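Local coordinates for protein nonribosomal peptide synthase (Streptomyces sp. MJ635-86F5, PDB 5JJP) that probably activates aliphatic beta-amino acids by ATP-dependent adenylation, as a member of the ANL family of adenylate-forming enzymes, at residues A[311-314]-A[315-319]; A[79-82]-A[83-87]; A[399-402]-A[403-407]. All coordinates share one frame; numbering follows the deposited sequence.

Contact 1 (A[311-314]-A[315-319])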
loop_
_atom_site.group_PDB
_atom_site.type_symbol
_atom_site.label_atom_id
_atom_site.label_comp_id
_atom_site.label_asym_id
_atom_site.label_seq_id
_atom_site.Cartn_x
_atom_site.Cartn_y
_atom_site.Cartn_z
ATOM N N GLY A 311 16.829 2.581 20.738
ATOM C CA GLY A 311 17.501 1.505 21.442
ATOM C C GLY A 311 17.148 0.169 20.836
ATOM O O GLY A 311 18.013 -0.671 20.637
ATOM N N ASP A 312 15.868 -0.000 20.519
ATOM C CA ASP A 312 15.388 -1.221 19.903
ATOM C C ASP A 312 16.068 -1.435 18.547
ATOM O O ASP A 312 16.521 -2.530 18.222
ATOM C CB ASP A 312 13.854 -1.156 19.743
ATOM C CG ASP A 312 13.081 -1.274 21.092
ATOM O OD1 ASP A 312 13.698 -1.487 22.151
ATOM O OD2 ASP A 312 11.832 -1.148 21.079
ATOM N N LEU A 313 16.158 -0.364 17.760
ATOM C CA LEU A 313 16.743 -0.417 16.425
ATOM C C LEU A 313 18.195 -0.846 16.475
ATOM O O LEU A 313 18.609 -1.729 15.715
ATOM C CB LEU A 313 16.638 0.948 15.753
ATOM C CG LEU A 313 17.100 1.119 14.299
ATOM C CD1 LEU A 313 16.699 -0.049 13.410
ATOM C CD2 LEU A 313 16.479 2.387 13.750
ATOM N N ARG A 314 18.952 -0.209 17.371
ATOM C CA ARG A 314 20.354 -0.557 17.594
ATOM C C ARG A 314 20.508 -2.034 17.950
ATOM O O ARG A 314 21.363 -2.742 17.432
ATOM C CB ARG A 314 20.943 0.299 18.733
ATOM C CG ARG A 314 21.207 1.757 18.395
ATOM C CD ARG A 314 22.149 2.433 19.408
ATOM N NE ARG A 314 22.416 3.838 19.093
ATOM C CZ ARG A 314 21.674 4.884 19.490
ATOM N NH1 ARG A 314 20.564 4.720 20.201
ATOM N NH2 ARG A 314 22.013 6.131 19.142
ATOM N N GLU A 315 19.642 -2.494 18.834
ATOM C CA GLU A 315 19.623 -3.886 19.226
ATOM C C GLU A 315 19.392 -4.750 17.980
ATOM O O GLU A 315 20.147 -5.701 17.711
ATOM C CB GLU A 315 18.543 -4.097 20.287
ATOM C CG GLU A 315 18.897 -5.100 21.379
ATOM C CD GLU A 315 17.869 -5.114 22.516
ATOM O OE1 GLU A 315 17.628 -6.211 23.073
ATOM O OE2 GLU A 315 17.252 -4.054 22.799
ATOM N N LEU A 316 18.392 -4.376 17.185
ATOM C CA LEU A 316 18.090 -5.102 15.916
ATOM C C LEU A 316 19.242 -5.103 14.912
ATOM O O LEU A 316 19.591 -6.178 14.406
ATOM C CB LEU A 316 16.816 -4.574 15.242
ATOM C CG LEU A 316 16.356 -5.301 13.964
ATOM C CD1 LEU A 316 15.913 -6.724 14.275
ATOM C CD2 LEU A 316 15.216 -4.527 13.288
ATOM N N GLN A 317 19.870 -3.939 14.676
ATOM C CA GLN A 317 21.099 -3.909 13.869
ATOM C C GLN A 317 22.158 -4.871 14.392
ATOM O O GLN A 317 22.833 -5.562 13.621
ATOM C CB GLN A 317 21.711 -2.523 13.866
ATOM C CG GLN A 317 20.933 -1.497 13.101
ATOM C CD GLN A 317 21.623 -0.148 13.081
ATOM O OE1 GLN A 317 21.975 0.421 14.130
ATOM N NE2 GLN A 317 21.829 0.379 11.880
ATOM N N GLY A 318 22.325 -4.868 15.710
ATOM C CA GLY A 318 23.262 -5.762 16.407
ATOM C C GLY A 318 23.030 -7.239 16.167
ATOM O O GLY A 318 23.960 -7.995 15.948
ATOM N N LEU A 319 21.771 -7.646 16.146
ATOM C CA LEU A 319 21.450 -9.030 15.821
ATOM C C LEU A 319 21.527 -9.320 14.320
ATOM O O LEU A 319 21.729 -10.467 13.939
ATOM C CB LEU A 319 20.048 -9.378 16.312
ATOM C CG LEU A 319 19.785 -9.257 17.808
ATOM C CD1 LEU A 319 18.290 -9.384 18.096
ATOM C CD2 LEU A 319 20.586 -10.311 18.554
#

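Contact 2 (A[79-82]-A[83-87])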
loop_
_atom_site.group_PDB
_atom_site.type_symbol
_atom_site.label_atom_id
_atom_site.label_comp_id
_atom_site.label_asym_id
_atom_site.label_seq_id
_atom_site.Cartn_x
_atom_site.Cartn_y
_atom_site.Cartn_z
ATOM N N LEU A 79 -21.830 -8.518 -13.776
ATOM C CA LEU A 79 -22.748 -7.973 -12.791
ATOM C C LEU A 79 -23.294 -6.617 -13.190
ATOM O O LEU A 79 -24.237 -6.115 -12.585
ATOM C CB LEU A 79 -22.089 -7.895 -11.420
ATOM C CG LEU A 79 -21.614 -9.229 -10.885
ATOM C CD1 LEU A 79 -20.948 -9.015 -9.556
ATOM C CD2 LEU A 79 -22.785 -10.166 -10.738
ATOM N N GLY A 80 -22.734 -6.027 -14.231
ATOM C CA GLY A 80 -23.292 -4.796 -14.777
ATOM C C GLY A 80 -22.933 -3.552 -14.004
ATOM O O GLY A 80 -23.561 -2.517 -14.233
ATOM N N LEU A 81 -21.938 -3.619 -13.113
ATOM C CA LEU A 81 -21.540 -2.415 -12.367
ATOM C C LEU A 81 -20.866 -1.395 -13.296
ATOM O O LEU A 81 -20.260 -1.780 -14.276
ATOM C CB LEU A 81 -20.631 -2.742 -11.201
ATOM C CG LEU A 81 -21.152 -3.769 -10.191
ATOM C CD1 LEU A 81 -20.045 -4.019 -9.169
ATOM C CD2 LEU A 81 -22.373 -3.241 -9.478
ATOM N N ASP A 82 -20.929 -0.124 -12.923
ATOM C CA ASP A 82 -20.346 0.961 -13.704
ATOM C C ASP A 82 -18.967 1.365 -13.163
ATOM O O ASP A 82 -18.722 1.190 -11.968
ATOM C CB ASP A 82 -21.263 2.197 -13.599
ATOM C CG ASP A 82 -21.206 3.109 -14.828
ATOM O OD1 ASP A 82 -20.502 2.805 -15.806
ATOM O OD2 ASP A 82 -21.943 4.113 -14.827
ATOM N N VAL A 83 -18.084 1.897 -14.031
ATOM C CA VAL A 83 -16.826 2.436 -13.589
ATOM C C VAL A 83 -17.169 3.474 -12.519
ATOM O O VAL A 83 -18.037 4.321 -12.738
ATOM C CB VAL A 83 -16.065 3.102 -14.762
ATOM C CG1 VAL A 83 -14.873 3.929 -14.269
ATOM C CG2 VAL A 83 -15.633 2.060 -15.813
ATOM N N GLY A 84 -16.453 3.434 -11.386
ATOM C CA GLY A 84 -16.722 4.280 -10.229
ATOM C C GLY A 84 -17.410 3.612 -9.048
ATOM O O GLY A 84 -17.282 4.040 -7.895
ATOM N N ASP A 85 -18.197 2.588 -9.330
ATOM C CA ASP A 85 -18.954 1.923 -8.263
ATOM C C ASP A 85 -17.991 1.272 -7.314
ATOM O O ASP A 85 -17.071 0.591 -7.748
ATOM C CB ASP A 85 -19.924 0.867 -8.861
ATOM C CG ASP A 85 -21.079 1.487 -9.606
ATOM O OD1 ASP A 85 -21.267 2.714 -9.484
ATOM O OD2 ASP A 85 -21.823 0.752 -10.294
ATOM N N ARG A 86 -18.206 1.487 -6.022
ATOM C CA ARG A 86 -17.348 0.877 -4.999
ATOM C C ARG A 86 -17.671 -0.556 -4.706
ATOM O O ARG A 86 -18.816 -0.990 -4.793
ATOM C CB ARG A 86 -17.349 1.633 -3.707
ATOM C CG ARG A 86 -16.696 3.013 -3.843
ATOM C CD ARG A 86 -17.763 4.102 -3.789
ATOM N NE ARG A 86 -18.250 4.408 -5.076
ATOM C CZ ARG A 86 -19.468 4.849 -5.378
ATOM N NH1 ARG A 86 -20.438 5.027 -4.473
ATOM N NH2 ARG A 86 -19.693 5.119 -6.650
ATOM N N VAL A 87 -16.613 -1.283 -4.408
ATOM C CA VAL A 87 -16.671 -2.654 -3.996
ATOM C C VAL A 87 -15.934 -2.780 -2.653
ATOM O O VAL A 87 -14.812 -2.333 -2.531
ATOM C CB VAL A 87 -15.940 -3.484 -5.036
ATOM C CG1 VAL A 87 -15.822 -4.944 -4.572
ATOM C CG2 VAL A 87 -16.664 -3.382 -6.349
#

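Contact 3 (A[399-402]-A[403-407])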
loop_
_atom_site.group_PDB
_atom_site.type_symbol
_atom_site.label_atom_id
_atom_site.label_comp_id
_atom_site.label_asym_id
_atom_site.label_seq_id
_atom_site.Cartn_x
_atom_site.Cartn_y
_atom_site.Cartn_z
ATOM N N GLU A 399 -15.083 20.019 1.615
ATOM C CA GLU A 399 -14.469 20.977 2.502
ATOM C C GLU A 399 -13.251 20.415 3.201
ATOM O O GLU A 399 -12.243 21.123 3.303
ATOM C CB GLU A 399 -15.441 21.754 3.428
ATOM C CG GLU A 399 -16.567 21.065 4.152
ATOM C CD GLU A 399 -17.083 21.981 5.268
ATOM O OE1 GLU A 399 -16.916 21.684 6.482
ATOM O OE2 GLU A 399 -17.598 23.055 4.903
ATOM N N ALA A 400 -13.286 19.153 3.623
ATOM C CA ALA A 400 -12.065 18.537 4.149
ATOM C C ALA A 400 -11.021 18.365 3.031
ATOM O O ALA A 400 -9.819 18.493 3.256
ATOM C CB ALA A 400 -12.374 17.220 4.809
ATOM N N THR A 401 -11.464 18.144 1.804
ATOM C CA THR A 401 -10.543 18.017 0.666
ATOM C C THR A 401 -9.789 19.300 0.429
ATOM O O THR A 401 -8.553 19.300 0.303
ATOM C CB THR A 401 -11.309 17.604 -0.572
ATOM O OG1 THR A 401 -11.830 16.301 -0.336
ATOM C CG2 THR A 401 -10.424 17.567 -1.816
ATOM N N ARG A 402 -10.516 20.416 0.484
ATOM C CA ARG A 402 -9.934 21.731 0.235
ATOM C C ARG A 402 -9.026 22.233 1.348
ATOM O O ARG A 402 -8.101 22.986 1.099
ATOM C CB ARG A 402 -11.047 22.755 -0.092
ATOM C CG ARG A 402 -10.560 24.175 -0.340
ATOM C CD ARG A 402 -9.425 24.300 -1.393
ATOM N NE ARG A 402 -8.943 25.690 -1.472
ATOM C CZ ARG A 402 -7.990 26.225 -0.693
ATOM N NH1 ARG A 402 -7.358 25.507 0.243
ATOM N NH2 ARG A 402 -7.639 27.496 -0.876
ATOM N N ALA A 403 -9.250 21.808 2.564
ATOM C CA ALA A 403 -8.329 22.160 3.653
ATOM C C ALA A 403 -7.016 21.379 3.552
ATOM O O ALA A 403 -5.992 21.878 3.917
ATOM C CB ALA A 403 -8.975 21.921 5.019
ATOM N N ALA A 404 -7.053 20.168 3.014
ATOM C CA ALA A 404 -5.842 19.317 2.910
ATOM C C ALA A 404 -5.109 19.580 1.613
ATOM O O ALA A 404 -3.900 19.707 1.626
ATOM C CB ALA A 404 -6.211 17.866 3.023
ATOM N N LEU A 405 -5.839 19.686 0.498
ATOM C CA LEU A 405 -5.238 19.963 -0.800
ATOM C C LEU A 405 -5.371 21.428 -1.201
ATOM O O LEU A 405 -6.431 21.847 -1.690
ATOM C CB LEU A 405 -5.870 19.071 -1.864
ATOM C CG LEU A 405 -5.543 17.577 -1.722
ATOM C CD1 LEU A 405 -6.397 16.791 -2.679
ATOM C CD2 LEU A 405 -4.081 17.291 -2.025
ATOM N N VAL A 406 -4.293 22.180 -1.016
ATOM C CA VAL A 406 -4.319 23.601 -1.144
ATOM C C VAL A 406 -3.485 24.122 -2.299
ATOM O O VAL A 406 -2.518 23.480 -2.733
ATOM C CB VAL A 406 -3.901 24.280 0.143
ATOM C CG1 VAL A 406 -4.674 23.705 1.310
ATOM C CG2 VAL A 406 -2.419 24.116 0.377
ATOM N N PRO A 407 -3.849 25.311 -2.802
ATOM C CA PRO A 407 -3.042 25.920 -3.856
ATOM C C PRO A 407 -1.587 26.043 -3.427
ATOM O O PRO A 407 -1.308 26.357 -2.265
ATOM C CB PRO A 407 -3.653 27.328 -3.998
ATOM C CG PRO A 407 -5.067 27.162 -3.574
ATOM C CD PRO A 407 -4.974 26.196 -2.405
#

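Contact 1 (A[311-314]-A[315-319])
The backbone N of Q317 donates to L313 O at 2.7 Å, the shortest of four bonds that tie 311-314 to the next turn of the same helix. Its neighbours repeat the i to i+4 pattern: E315 N to G311 O, L316 N to D312 O, and G318 N to R314 O at 2.9 Å. Q317 CG lies beside its backbone N and anti to the carbonyl carbon (chi1 -70°), which places it 3.5 Å from L313 O, while the side-chain amide reaches beyond the helix to P343 O. These turns belong to helix 310-319, the crossover helix of a beta-alpha-beta unit between the parallel strands 300-304 and 324-329. L313 and L316 turn to the fold's interior, where they meet F303 and I301 of strand 300-304. On another flank D312 OD1 and E315 OE2 stand 4.4 Å apart, two like charges that would be expected to disfavour each other; a long, weak ion pair from D312 to R282 may ease this. The R314 chain, extended from CG to NE, reaches off the helix, and its NH2 is hydrogen-bonded to P347 O.

Contact 2 (A[79-82]-A[83-87])
This is a local turn contact in the connection between helix 62-77 and strand 87-90, built on a type II beta turn from D82 to D85. The turn is closed by D85 N, which donates to D82 O at 3.0 Å, and G84 occupies the position whose positive phi (104°) suits glycine. A side chain adds a second closure in the reverse direction: D85 OD2 accepts from D82 N at 2.9 Å, the N-H lying well above the carboxylate plane although the bond itself is fairly straight (164°). D85 CG is turned away from its own carbonyl carbon and lies beside its backbone N (chi1 -71°), which folds the carboxylate back across the turn. The same OD2 forms a salt bridge with R169 and lies 3.8 Å from L81 CB. With an alanine here, D82 N and the R169 guanidinium would probably lose the acceptor they share, and the turn would keep the D85 N to D82 O bond as its closure. D82 OD2 accepts from R172 N and OD1 from R173 N; OD1 also takes a weak bond from V83 N. Nearer the strand, L81 CD1 meets V87 CG2 at 4.4 Å. Past the turn R86 doubles back, and NE and NH2 grip G84 O side-on in the guanidinium plane, the NE bond measuring 3.0 Å.

Contact 3 (A[399-402]-A[403-407])
R402 sets CG opposite its backbone N (chi1 179°) and then bends sharply at chi2 (52°), a course that carries its guanidinium past the helix end to V406 and P407. The contact is a helix-to-strand junction, where helix 398-404 gives way to strand 405-407, an element of the antiparallel sheet that pairs with strand 417-427. P407 CD sits over one face of the guanidinium, 3.2 Å above its plane and displaced toward the rim, with R402 NH2 the nearest atom at 3.3 Å. V406 CG1 comes against NH1 obliquely at 3.4 Å, and the arginine crosses both side chains at about a right angle. No hydrogen bond joins the guanidinium to the strand, so its grip there is one of packing.

Along the backbone the helix finishes with A403 N bonded to E399 O, A404 N to A400 O, and a last, short bond from L405 N to T401 O at 2.7 Å. L405 is the first residue to leave helical angles, yet it keeps this bond to T401. T401 O also accepts a weak bond from A404 N. The hydroxyl of the same residue, T401 OG1, accepts from Y394 N and donates to D397 O. T401 CG2 lies 4.2 Å from L405 CD1, the two side chains crossing obliquely.

Followed from the N terminus, contact 2 comes first: its turn closes the connection from helix 62-77 into strand 87-90, an inner strand of a mixed sheet. Contact 1 follows on the crossover helix of the second mixed sheet, with its centre about 48 Å from that of contact 2, on the opposite side of the chain's centre. Contact 3 comes last, joining a short helix to a strand of the antiparallel sheet; its nearest atoms are about 14 Å from contact 2 and about 29 Å from contact 1. The three stand in series, none nested in or crossing another. Each adjoins a different sheet, illustrating how short-range contacts are distributed through a layered alpha-beta fold.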